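Local coordinates for protein glutathione transferase (PDB 3UBK) that binds glutathione and probably transfers it to other compounds, as a glutathione transferase built from a thioredoxin-like domain and an all-helical domain, at residues A[67-72]-A[91-96]; A[8-13]-A[17-22]; A[143-148]-A[193-198]. All blocks are in the same frame, centred on the assembly; numbering follows the deposited sequence.

Interaction 1 (A[67-72]-A[91-96])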
ATOM      1  N   ILE A  67       4.261   9.758  -1.192  1.00 27.93           N
ATOM      2  CA  ILE A  67       4.851  10.977  -0.601  1.00 29.96           C
ATOM      3  C   ILE A  67       6.164  10.691   0.149  1.00 30.10           C
ATOM      4  O   ILE A  67       7.186  11.336  -0.097  1.00 28.80           O
ATOM      5  CB  ILE A  67       3.859  11.690   0.356  1.00 32.64           C
ATOM      6  CG1 ILE A  67       2.670  12.279  -0.420  1.00 30.42           C
ATOM      7  CG2 ILE A  67       4.564  12.788   1.173  1.00 27.01           C
ATOM      8  CD1 ILE A  67       1.497  12.657   0.488  1.00 28.68           C
ATOM      9  N   LEU A  68       6.145   9.738   1.076  1.00 24.64           N
ATOM     10  CA  LEU A  68       7.346   9.460   1.859  1.00 30.66           C
ATOM     11  C   LEU A  68       8.479   8.828   1.033  1.00 26.64           C
ATOM     12  O   LEU A  68       9.644   9.089   1.293  1.00 31.09           O
ATOM     13  CB  LEU A  68       7.023   8.618   3.107  1.00 29.82           C
ATOM     14  CG  LEU A  68       6.390   9.475   4.217  1.00 31.02           C
ATOM     15  CD1 LEU A  68       5.970   8.593   5.375  1.00 30.20           C
ATOM     16  CD2 LEU A  68       7.328  10.584   4.713  1.00 28.33           C
ATOM     17  N   GLU A  69       8.141   8.012   0.034  1.00 25.55           N
ATOM     18  CA  GLU A  69       9.168   7.453  -0.855  1.00 27.26           C
ATOM     19  C   GLU A  69       9.795   8.583  -1.669  1.00 25.74           C
ATOM     20  O   GLU A  69      11.001   8.607  -1.919  1.00 27.89           O
ATOM     21  CB  GLU A  69       8.552   6.403  -1.793  1.00 30.94           C
ATOM     22  CG  GLU A  69       8.026   5.168  -1.053  1.00 28.94           C
ATOM     23  CD  GLU A  69       9.045   4.041  -0.947  1.00 34.91           C
ATOM     24  OE1 GLU A  69      10.212   4.210  -1.367  1.00 28.93           O
ATOM     25  OE2 GLU A  69       8.665   2.960  -0.453  1.00 36.14           O
ATOM     26  N   PHE A  70       8.960   9.535  -2.062  1.00 25.06           N
ATOM     27  CA  PHE A  70       9.430  10.693  -2.830  1.00 26.30           C
ATOM     28  C   PHE A  70      10.365  11.585  -1.993  1.00 29.40           C
ATOM     29  O   PHE A  70      11.482  11.921  -2.420  1.00 29.64           O
ATOM     30  CB  PHE A  70       8.215  11.481  -3.333  1.00 26.54           C
ATOM     31  CG  PHE A  70       8.553  12.830  -3.908  1.00 30.12           C
ATOM     32  CD1 PHE A  70       8.909  12.959  -5.249  1.00 29.80           C
ATOM     33  CD2 PHE A  70       8.514  13.966  -3.105  1.00 25.60           C
ATOM     34  CE1 PHE A  70       9.224  14.221  -5.794  1.00 36.05           C
ATOM     35  CE2 PHE A  70       8.816  15.237  -3.640  1.00 33.80           C
ATOM     36  CZ  PHE A  70       9.171  15.354  -4.994  1.00 32.66           C
ATOM     37  N   LEU A  71       9.907  11.963  -0.802  1.00 26.34           N
ATOM     38  CA  LEU A  71      10.701  12.812   0.077  1.00 26.13           C
ATOM     39  C   LEU A  71      12.034  12.155   0.416  1.00 29.73           C
ATOM     40  O   LEU A  71      13.057  12.828   0.471  1.00 29.83           O
ATOM     41  CB  LEU A  71       9.944  13.148   1.372  1.00 26.25           C
ATOM     42  CG  LEU A  71       8.787  14.122   1.191  1.00 32.25           C
ATOM     43  CD1 LEU A  71       8.025  14.273   2.502  1.00 34.91           C
ATOM     44  CD2 LEU A  71       9.315  15.474   0.688  1.00 28.18           C
ATOM     45  N   ASP A  72      12.029  10.842   0.625  1.00 26.96           N
ATOM     46  CA  ASP A  72      13.264  10.136   0.939  1.00 28.38           C
ATOM     47  C   ASP A  72      14.223  10.103  -0.254  1.00 32.78           C
ATOM     48  O   ASP A  72      15.427  10.066  -0.063  1.00 30.24           O
ATOM     49  CB  ASP A  72      12.997   8.702   1.414  1.00 29.08           C
ATOM     50  CG  ASP A  72      14.147   8.135   2.223  1.00 31.36           C
ATOM     51  OD1 ASP A  72      14.587   8.809   3.183  1.00 31.17           O
ATOM     52  OD2 ASP A  72      14.609   7.006   1.921  1.00 30.18           O
ATOM     53  N   ARG A  91      12.192  -5.322   4.582  1.00 32.12           N
ATOM     54  CA  ARG A  91      11.613  -5.536   5.910  1.00 32.43           C
ATOM     55  C   ARG A  91      10.922  -4.258   6.369  1.00 34.80           C
ATOM     56  O   ARG A  91       9.814  -4.293   6.895  1.00 30.39           O
ATOM     57  CB  ARG A  91      12.696  -5.981   6.910  1.00 35.78           C
ATOM     58  CG  ARG A  91      12.203  -6.137   8.352  1.00 43.32           C
ATOM     59  N   VAL A  92      11.557  -3.109   6.138  1.00 32.49           N
ATOM     60  CA  VAL A  92      10.896  -1.849   6.469  1.00 29.61           C
ATOM     61  C   VAL A  92       9.558  -1.704   5.733  1.00 31.03           C
ATOM     62  O   VAL A  92       8.533  -1.329   6.326  1.00 30.48           O
ATOM     63  CB  VAL A  92      11.828  -0.634   6.179  1.00 26.94           C
ATOM     64  CG1 VAL A  92      11.016   0.620   6.084  1.00 26.98           C
ATOM     65  CG2 VAL A  92      12.888  -0.510   7.280  1.00 28.80           C
ATOM     66  N   ARG A  93       9.545  -2.006   4.435  1.00 30.10           N
ATOM     67  CA  ARG A  93       8.287  -1.932   3.685  1.00 32.19           C
ATOM     68  C   ARG A  93       7.250  -2.972   4.153  1.00 28.76           C
ATOM     69  O   ARG A  93       6.063  -2.673   4.244  1.00 33.32           O
ATOM     70  CB  ARG A  93       8.540  -2.056   2.172  1.00 28.94           C
ATOM     71  CG  ARG A  93       9.344  -0.860   1.614  1.00 26.59           C
ATOM     72  CD  ARG A  93       9.477  -0.933   0.096  1.00 27.96           C
ATOM     73  NE  ARG A  93      10.035   0.296  -0.479  1.00 25.69           N
ATOM     74  CZ  ARG A  93      11.272   0.400  -0.954  1.00 30.25           C
ATOM     75  NH1 ARG A  93      12.080  -0.656  -0.949  1.00 28.96           N
ATOM     76  NH2 ARG A  93      11.698   1.552  -1.464  1.00 28.93           N
ATOM     77  N   GLU A  94       7.700  -4.183   4.446  1.00 31.29           N
ATOM     78  CA  GLU A  94       6.798  -5.218   4.974  1.00 32.32           C
ATOM     79  C   GLU A  94       6.115  -4.755   6.266  1.00 34.39           C
ATOM     80  O   GLU A  94       4.888  -4.828   6.408  1.00 34.99           O
ATOM     81  CB  GLU A  94       7.578  -6.509   5.223  1.00 31.86           C
ATOM     82  CG  GLU A  94       7.950  -7.262   3.941  1.00 30.83           C
ATOM     83  CD  GLU A  94       9.017  -8.321   4.168  1.00 37.87           C
ATOM     84  OE1 GLU A  94       9.776  -8.207   5.149  1.00 38.06           O
ATOM     85  OE2 GLU A  94       9.102  -9.267   3.356  1.00 43.52           O
ATOM     86  N   ILE A  95       6.909  -4.253   7.205  1.00 34.06           N
ATOM     87  CA  ILE A  95       6.352  -3.806   8.480  1.00 33.51           C
ATOM     88  C   ILE A  95       5.295  -2.734   8.273  1.00 32.43           C
ATOM     89  O   ILE A  95       4.187  -2.798   8.836  1.00 32.94           O
ATOM     90  CB  ILE A  95       7.452  -3.269   9.413  1.00 34.76           C
ATOM     91  CG1 ILE A  95       8.372  -4.415   9.828  1.00 37.93           C
ATOM     92  CG2 ILE A  95       6.810  -2.550  10.610  1.00 34.88           C
ATOM     93  CD1 ILE A  95       9.684  -3.972  10.425  1.00 43.06           C
ATOM     94  N   SER A  96       5.626  -1.740   7.460  1.00 32.38           N
ATOM     95  CA  SER A  96       4.685  -0.649   7.199  1.00 30.31           C
ATOM     96  C   SER A  96       3.396  -1.121   6.546  1.00 35.15           C
ATOM     97  O   SER A  96       2.310  -0.646   6.883  1.00 38.39           O
ATOM     98  CB  SER A  96       5.341   0.435   6.337  1.00 38.22           C
ATOM     99  OG  SER A  96       4.368   1.381   5.929  1.00 42.19           O
TER

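Interaction 2 (A[8-13]-A[17-22])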
ATOM      1  N   GLY A   8      -3.639  18.701   4.904  1.00 37.20           N
ATOM      2  CA  GLY A   8      -4.332  17.708   5.722  1.00 36.68           C
ATOM      3  C   GLY A   8      -4.182  18.001   7.209  1.00 40.25           C
ATOM      4  O   GLY A   8      -3.150  18.503   7.652  1.00 36.31           O
ATOM      5  N   ALA A   9      -5.210  17.667   7.983  1.00 41.31           N
ATOM      6  CA  ALA A   9      -5.258  18.004   9.409  1.00 45.48           C
ATOM      7  C   ALA A   9      -4.549  16.976  10.286  1.00 42.16           C
ATOM      8  O   ALA A   9      -4.386  15.812   9.902  1.00 38.92           O
ATOM      9  CB  ALA A   9      -6.709  18.191   9.860  1.00 46.75           C
ATOM     10  N   SER A  10      -4.151  17.411  11.478  1.00 36.25           N
ATOM     11  CA  SER A  10      -3.337  16.590  12.365  1.00 35.77           C
ATOM     12  C   SER A  10      -4.111  15.480  13.046  1.00 36.99           C
ATOM     13  O   SER A  10      -3.530  14.724  13.804  1.00 37.67           O
ATOM     14  CB  SER A  10      -2.628  17.447  13.423  1.00 34.92           C
ATOM     15  OG  SER A  10      -1.732  18.381  12.825  1.00 39.86           O
ATOM     16  N   ILE A  11      -5.411  15.374  12.775  1.00 36.25           N
ATOM     17  CA  ILE A  11      -6.176  14.252  13.304  1.00 42.69           C
ATOM     18  C   ILE A  11      -6.105  13.018  12.403  1.00 44.45           C
ATOM     19  O   ILE A  11      -6.489  11.927  12.822  1.00 46.04           O
ATOM     20  CB  ILE A  11      -7.666  14.594  13.562  1.00 47.40           C
ATOM     21  CG1 ILE A  11      -8.296  15.237  12.327  1.00 48.08           C
ATOM     22  CG2 ILE A  11      -7.822  15.474  14.811  1.00 47.75           C
ATOM     23  CD1 ILE A  11      -9.814  15.313  12.403  1.00 57.13           C
ATOM     24  N   SER A  12      -5.628  13.190  11.172  1.00 41.77           N
ATOM     25  CA  SER A  12      -5.441  12.047  10.271  1.00 38.93           C
ATOM     26  C   SER A  12      -4.145  11.286  10.560  1.00 41.36           C
ATOM     27  O   SER A  12      -3.053  11.873  10.587  1.00 38.70           O
ATOM     28  CB  SER A  12      -5.455  12.500   8.810  1.00 34.09           C
ATOM     29  OG  SER A  12      -4.953  11.456   7.979  1.00 39.36           O
ATOM     30  N   ASN A  13      -4.238   9.975  10.755  1.00 36.83           N
ATOM     31  CA  ASN A  13      -3.020   9.198  10.942  1.00 37.53           C
ATOM     32  C   ASN A  13      -2.115   9.121   9.695  1.00 40.74           C
ATOM     33  O   ASN A  13      -0.890   8.991   9.815  1.00 33.83           O
ATOM     34  CB  ASN A  13      -3.293   7.815  11.545  1.00 45.80           C
ATOM     35  CG  ASN A  13      -4.488   7.120  10.925  1.00 54.20           C
ATOM     36  OD1 ASN A  13      -4.516   5.891  10.849  1.00 58.64           O
ATOM     37  ND2 ASN A  13      -5.476   7.894  10.473  1.00 53.06           N
ATOM     38  N   LYS A  17       1.640  10.177   9.671  1.00 33.22           N
ATOM     39  CA  LYS A  17       2.686   9.330   9.106  1.00 30.20           C
ATOM     40  C   LYS A  17       3.698  10.166   8.291  1.00 32.27           C
ATOM     41  O   LYS A  17       4.913  10.042   8.458  1.00 32.01           O
ATOM     42  CB  LYS A  17       2.042   8.245   8.230  1.00 31.10           C
ATOM     43  CG  LYS A  17       2.997   7.435   7.347  1.00 30.13           C
ATOM     44  CD  LYS A  17       2.136   6.604   6.375  1.00 33.28           C
ATOM     45  CE  LYS A  17       2.924   5.800   5.375  1.00 43.42           C
ATOM     46  NZ  LYS A  17       1.966   5.291   4.320  1.00 32.88           N
ATOM     47  N   VAL A  18       3.195  11.010   7.400  1.00 29.54           N
ATOM     48  CA  VAL A  18       4.061  11.852   6.560  1.00 32.15           C
ATOM     49  C   VAL A  18       4.806  12.904   7.402  1.00 33.46           C
ATOM     50  O   VAL A  18       6.013  13.148   7.235  1.00 33.01           O
ATOM     51  CB  VAL A  18       3.257  12.548   5.434  1.00 31.54           C
ATOM     52  CG1 VAL A  18       4.108  13.616   4.739  1.00 29.05           C
ATOM     53  CG2 VAL A  18       2.731  11.513   4.403  1.00 24.54           C
ATOM     54  N   LYS A  19       4.082  13.508   8.330  1.00 30.15           N
ATOM     55  CA  LYS A  19       4.629  14.547   9.198  1.00 33.74           C
ATOM     56  C   LYS A  19       5.814  14.038  10.030  1.00 30.44           C
ATOM     57  O   LYS A  19       6.812  14.747  10.222  1.00 32.33           O
ATOM     58  CB  LYS A  19       3.490  15.038  10.103  1.00 35.09           C
ATOM     59  CG  LYS A  19       3.609  16.425  10.631  1.00 50.21           C
ATOM     60  CD  LYS A  19       2.247  16.891  11.158  1.00 44.60           C
ATOM     61  CE  LYS A  19       2.437  17.920  12.248  1.00 42.06           C
ATOM     62  NZ  LYS A  19       1.137  18.445  12.766  1.00 37.13           N
ATOM     63  N   LEU A  20       5.708  12.810  10.542  1.00 31.78           N
ATOM     64  CA  LEU A  20       6.803  12.203  11.280  1.00 29.36           C
ATOM     65  C   LEU A  20       8.103  12.141  10.460  1.00 33.15           C
ATOM     66  O   LEU A  20       9.212  12.399  10.979  1.00 28.60           O
ATOM     67  CB  LEU A  20       6.415  10.787  11.742  1.00 31.91           C
ATOM     68  CG  LEU A  20       5.415  10.675  12.892  1.00 31.03           C
ATOM     69  CD1 LEU A  20       4.747   9.268  12.950  1.00 30.32           C
ATOM     70  CD2 LEU A  20       6.098  11.022  14.219  1.00 29.25           C
ATOM     71  N   GLY A  21       7.972  11.778   9.186  1.00 30.21           N
ATOM     72  CA  GLY A  21       9.129  11.679   8.293  1.00 31.89           C
ATOM     73  C   GLY A  21       9.730  13.042   8.001  1.00 30.80           C
ATOM     74  O   GLY A  21      10.942  13.204   8.045  1.00 31.53           O
ATOM     75  N   ILE A  22       8.879  14.022   7.707  1.00 30.15           N
ATOM     76  CA  ILE A  22       9.333  15.398   7.457  1.00 27.43           C
ATOM     77  C   ILE A  22      10.074  15.964   8.676  1.00 30.56           C
ATOM     78  O   ILE A  22      11.163  16.536   8.547  1.00 30.87           O
ATOM     79  CB  ILE A  22       8.142  16.316   7.091  1.00 29.84           C
ATOM     80  CG1 ILE A  22       7.622  16.000   5.677  1.00 28.89           C
ATOM     81  CG2 ILE A  22       8.528  17.811   7.176  1.00 29.96           C
ATOM     82  CD1 ILE A  22       6.231  16.641   5.341  1.00 26.67           C
TER

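Interaction 3 (A[143-148]-A[193-198]). With SO4 (sulfate ion), chain C.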
ATOM      1  N   SER A 143      14.472  -1.938  18.573  1.00 37.45           N
ATOM      2  CA  SER A 143      15.812  -1.955  19.144  1.00 38.98           C
ATOM      3  C   SER A 143      16.650  -0.705  18.867  1.00 34.60           C
ATOM      4  O   SER A 143      17.782  -0.807  18.409  1.00 34.97           O
ATOM      5  CB  SER A 143      16.573  -3.206  18.669  1.00 45.45           C
ATOM      6  OG  SER A 143      16.629  -3.270  17.248  1.00 43.20           O
ATOM      7  N   PRO A 144      16.127   0.478  19.200  1.00 35.35           N
ATOM      8  CA  PRO A 144      14.858   0.742  19.846  1.00 35.72           C
ATOM      9  C   PRO A 144      13.734   1.058  18.871  1.00 35.35           C
ATOM     10  O   PRO A 144      12.567   1.061  19.266  1.00 32.95           O
ATOM     11  CB  PRO A 144      15.166   1.986  20.670  1.00 36.20           C
ATOM     12  CG  PRO A 144      16.138   2.730  19.813  1.00 36.81           C
ATOM     13  CD  PRO A 144      16.952   1.701  19.092  1.00 36.48           C
ATOM     14  N   TYR A 145      14.072   1.345  17.617  1.00 33.62           N
ATOM     15  CA  TYR A 145      13.047   1.641  16.625  1.00 32.15           C
ATOM     16  C   TYR A 145      12.349   0.377  16.132  1.00 37.26           C
ATOM     17  O   TYR A 145      12.795  -0.749  16.386  1.00 32.98           O
ATOM     18  CB  TYR A 145      13.641   2.446  15.454  1.00 32.48           C
ATOM     19  CG  TYR A 145      14.120   3.792  15.919  1.00 33.34           C
ATOM     20  CD1 TYR A 145      13.221   4.839  16.123  1.00 36.22           C
ATOM     21  CD2 TYR A 145      15.460   4.011  16.197  1.00 28.63           C
ATOM     22  CE1 TYR A 145      13.649   6.061  16.580  1.00 27.87           C
ATOM     23  CE2 TYR A 145      15.906   5.242  16.659  1.00 30.33           C
ATOM     24  CZ  TYR A 145      14.999   6.260  16.841  1.00 32.81           C
ATOM     25  OH  TYR A 145      15.449   7.473  17.294  1.00 32.08           O
ATOM     26  N   ILE A 146      11.249   0.550  15.420  1.00 35.33           N
ATOM     27  CA  ILE A 146      10.439  -0.621  15.117  1.00 36.45           C
ATOM     28  C   ILE A 146      11.169  -1.687  14.286  1.00 38.83           C
ATOM     29  O   ILE A 146      10.957  -2.889  14.507  1.00 35.79           O
ATOM     30  CB  ILE A 146       9.079  -0.248  14.513  1.00 37.47           C
ATOM     31  CG1 ILE A 146       8.164  -1.488  14.476  1.00 37.26           C
ATOM     32  CG2 ILE A 146       9.266   0.406  13.153  1.00 33.55           C
ATOM     33  CD1 ILE A 146       6.671  -1.134  14.480  1.00 38.61           C
ATOM     34  N   ALA A 147      12.053  -1.262  13.377  1.00 31.91           N
ATOM     35  CA  ALA A 147      12.730  -2.198  12.472  1.00 36.78           C
ATOM     36  C   ALA A 147      14.201  -2.440  12.812  1.00 38.04           C
ATOM     37  O   ALA A 147      14.883  -3.176  12.110  1.00 38.37           O
ATOM     38  CB  ALA A 147      12.590  -1.723  10.989  1.00 32.18           C
ATOM     39  N   GLY A 148      14.698  -1.828  13.885  1.00 36.19           N
ATOM     40  CA  GLY A 148      16.123  -1.909  14.187  1.00 33.11           C
ATOM     41  C   GLY A 148      16.615  -0.697  14.966  1.00 33.96           C
ATOM     42  O   GLY A 148      15.856  -0.067  15.697  1.00 34.22           O
ATOM     43  N   LYS A 193       7.982   9.087  22.294  1.00 35.71           N
ATOM     44  CA  LYS A 193       7.531  10.367  22.846  1.00 37.42           C
ATOM     45  C   LYS A 193       8.651  11.156  23.527  1.00 34.72           C
ATOM     46  O   LYS A 193       8.479  12.332  23.821  1.00 33.75           O
ATOM     47  CB  LYS A 193       6.331  10.191  23.791  1.00 37.71           C
ATOM     48  CG  LYS A 193       5.041   9.814  23.061  1.00 44.16           C
ATOM     49  CD  LYS A 193       3.873   9.621  24.028  1.00 48.07           C
ATOM     50  CE  LYS A 193       3.536  10.927  24.732  1.00 69.52           C
ATOM     51  NZ  LYS A 193       3.544  12.082  23.778  1.00 72.58           N
ATOM     52  N   THR A 194       9.801  10.532  23.766  1.00 32.82           N
ATOM     53  CA  THR A 194      10.952  11.308  24.268  1.00 33.92           C
ATOM     54  C   THR A 194      11.593  12.138  23.152  1.00 38.69           C
ATOM     55  O   THR A 194      12.468  12.971  23.405  1.00 35.67           O
ATOM     56  CB  THR A 194      12.024  10.439  24.971  1.00 38.61           C
ATOM     57  OG1 THR A 194      12.754   9.667  24.004  1.00 35.15           O
ATOM     58  CG2 THR A 194      11.388   9.525  26.011  1.00 32.41           C
ATOM     59  N   LYS A 195      11.137  11.913  21.919  1.00 35.13           N
ATOM     60  CA  LYS A 195      11.698  12.574  20.752  1.00 29.83           C
ATOM     61  C   LYS A 195      10.872  13.776  20.349  1.00 30.10           C
ATOM     62  O   LYS A 195       9.638  13.742  20.403  1.00 32.13           O
ATOM     63  CB  LYS A 195      11.782  11.591  19.576  1.00 30.65           C
ATOM     64  CG  LYS A 195      12.787  10.444  19.797  1.00 32.10           C
ATOM     65  CD  LYS A 195      12.570   9.311  18.775  1.00 32.84           C
ATOM     66  CE  LYS A 195      12.716   9.829  17.343  1.00 28.14           C
ATOM     67  NZ  LYS A 195      14.142  10.201  17.092  1.00 29.74           N
ATOM     68  N   ALA A 196      11.557  14.825  19.901  1.00 33.11           N
ATOM     69  CA  ALA A 196      10.903  16.093  19.547  1.00 35.59           C
ATOM     70  C   ALA A 196       9.855  15.977  18.444  1.00 35.68           C
ATOM     71  O   ALA A 196       8.789  16.584  18.536  1.00 31.42           O
ATOM     72  CB  ALA A 196      11.944  17.142  19.167  1.00 35.74           C
ATOM     73  N   GLY A 197      10.175  15.231  17.390  1.00 35.71           N
ATOM     74  CA  GLY A 197       9.262  15.063  16.254  1.00 30.89           C
ATOM     75  C   GLY A 197       7.987  14.308  16.630  1.00 29.45           C
ATOM     76  O   GLY A 197       6.881  14.823  16.460  1.00 29.27           O
ATOM     77  N   PRO A 198       8.126  13.074  17.137  1.00 31.96           N
ATOM     78  CA  PRO A 198       6.910  12.350  17.535  1.00 31.02           C
ATOM     79  C   PRO A 198       6.111  13.091  18.608  1.00 30.88           C
ATOM     80  O   PRO A 198       4.870  13.075  18.569  1.00 31.00           O
ATOM     81  CB  PRO A 198       7.459  11.017  18.070  1.00 33.00           C
ATOM     82  CG  PRO A 198       8.719  10.805  17.253  1.00 29.29           C
ATOM     83  CD  PRO A 198       9.316  12.210  17.183  1.00 31.58           C
TER
HETATM   84  S   SO4 C 241      15.404  13.739  19.187  0.50 45.36           S
HETATM   85  O1  SO4 C 241      14.538  14.772  19.739  0.50 26.20           O
HETATM   86  O2  SO4 C 241      16.626  14.374  18.697  0.50 43.50           O
HETATM   87  O3  SO4 C 241      14.782  13.026  18.068  0.50 25.01           O
HETATM   88  O4  SO4 C 241      15.731  12.774  20.236  0.50 52.43           O

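Interaction 1 (A[67-72]-A[91-96])
E69 and R93 form a bidentate salt bridge between the two domains of the glutathione transferase fold. E69 stands on helix 64-74 of the thioredoxin-like domain, and R93 on helix 86-111 of the all-helical domain. The guanidinium grips the carboxylate side-on, with one nitrogen for each oxygen. R93 NE gives its N-H to E69 OE2 at 3.0 Å. R93 NH2 gives one to E69 OE1, also at 3.0 Å. Both bonds are nearly straight, at 166°. Each oxygen uses its syn lone pair, and the two flat groups lie only 5° from coplanar. Paired bonds of this kind fix the rotation of both groups.

The helices stay well apart here, with the CA atoms of E69 and R93 10.5 Å from each other, so long side chains make the link. R93 runs extended from CG to NE and brings its end to the acid, while E69 bends at chi2 (-93°). In the canonical fold these helices also line the dimer interface. R93 packs on A66 of the second subunit, and E94 accepts a hydrogen bond from the backbone N of F62 of that subunit. I82, in the interdomain linker, touches both E69 and R93.

Interaction 2 (A[8-13]-A[17-22])
K19 NZ is gripped by several groups where the loop after strand 4-7 faces helix 13-25. Across the contact it gives a weak hydrogen bond to S10 OG, with K19 NZ and S10 OG 2.9 Å apart. Outside these segments it forms a salt bridge with D204 and a hydrogen bond with Q31. S10 OG is also hydrogen-bonded to the side-chain amide nitrogen of Q31, so Q31 ties both ends of the pair together. The negative charge of D204 probably favours the ammonium form of K19.

K19 reaches the loop with an extended chain. CG lies anti to the backbone N (chi1 -154°), and no bend follows before NZ. S10 meets it with its hydroxyl beside its own backbone N, at the second position of a type I turn from A9 to S12.

The other bond is the first turn of the helix closing. K17 N donates to N13 O at 2.8 Å, with an N-H...O angle of 157°. K17 CB also lies 3.4 Å from N13 O. S12 is the N-cap, and its OG accepts from the backbone N of V15. K17 sends its amine away from the loop, to a salt bridge with E100 and a hydrogen bond with S64, a residue seen to bind glutathione.

This is the first beta-alpha connection of the thioredoxin-like domain. Helix 13-25 packs against helices 64-74 and 153-169, and the loop touches helix 196-213 through A9, S10 and I11.

Interaction 3 (A[143-148]-A[193-198])
One polar bond joins the two segments: K195 NZ donates to Y145 OH at 3.0 Å. The same amine also gives a hydrogen bond to sulfate O3, 3.1 Å from K195 NZ, and forms a salt bridge with E24. Phenol, sulfate and carboxylate therefore all hold one ammonium group, and the two anions probably stabilise its charge.

The nonpolar part is slight. K195 CE lies at the edge of the Y145 ring, close to its plane, and comes 4.0 Å from Y145 CE1. The ring and the lysine chain reach toward each other from facing sides. K195 folds twice, at chi3 (59°) and chi4 (68°), and this turns its amine to the phenol oxygen.

Both segments belong to the all-helical domain. The loop 143-148 leads from helix 119-139 to helix 153-169, and K195 is the N-cap residue of helix 196-213. The Y145 ring also meets F191 of helix 185-193 edge to face.

At the helix start, the backbone N of A196 donates to sulfate O1 at 3.0 Å along an almost straight line (174°). The anion thus sits at the positive end of the helix dipole. It probably comes from the crystallisation liquor. A196 CB touches the same oxygen at 3.6 Å.

Interaction 2 is buried, interaction 1 partly buried, and interaction 3 lies at the surface. Each uses a long charged side chain to meet its partner, a carboxylate in interaction 1 and a hydroxyl in the others. Interaction 2 adds a backbone bond of the helix's first turn. Only interaction 1 pairs segments of different domains, and it lies beside the second subunit. The lysines of interactions 2 and 3 also have salt-bridge partners (D204, E100, E24) in the other domain. Nonpolar packing connects the three. L68, I67 and L71 of interaction 1 pack against helix 13-25. I95 and V92 of interaction 1 touch A147 of interaction 3. L20 of interaction 2 meets P198 of interaction 3 across the domain boundary.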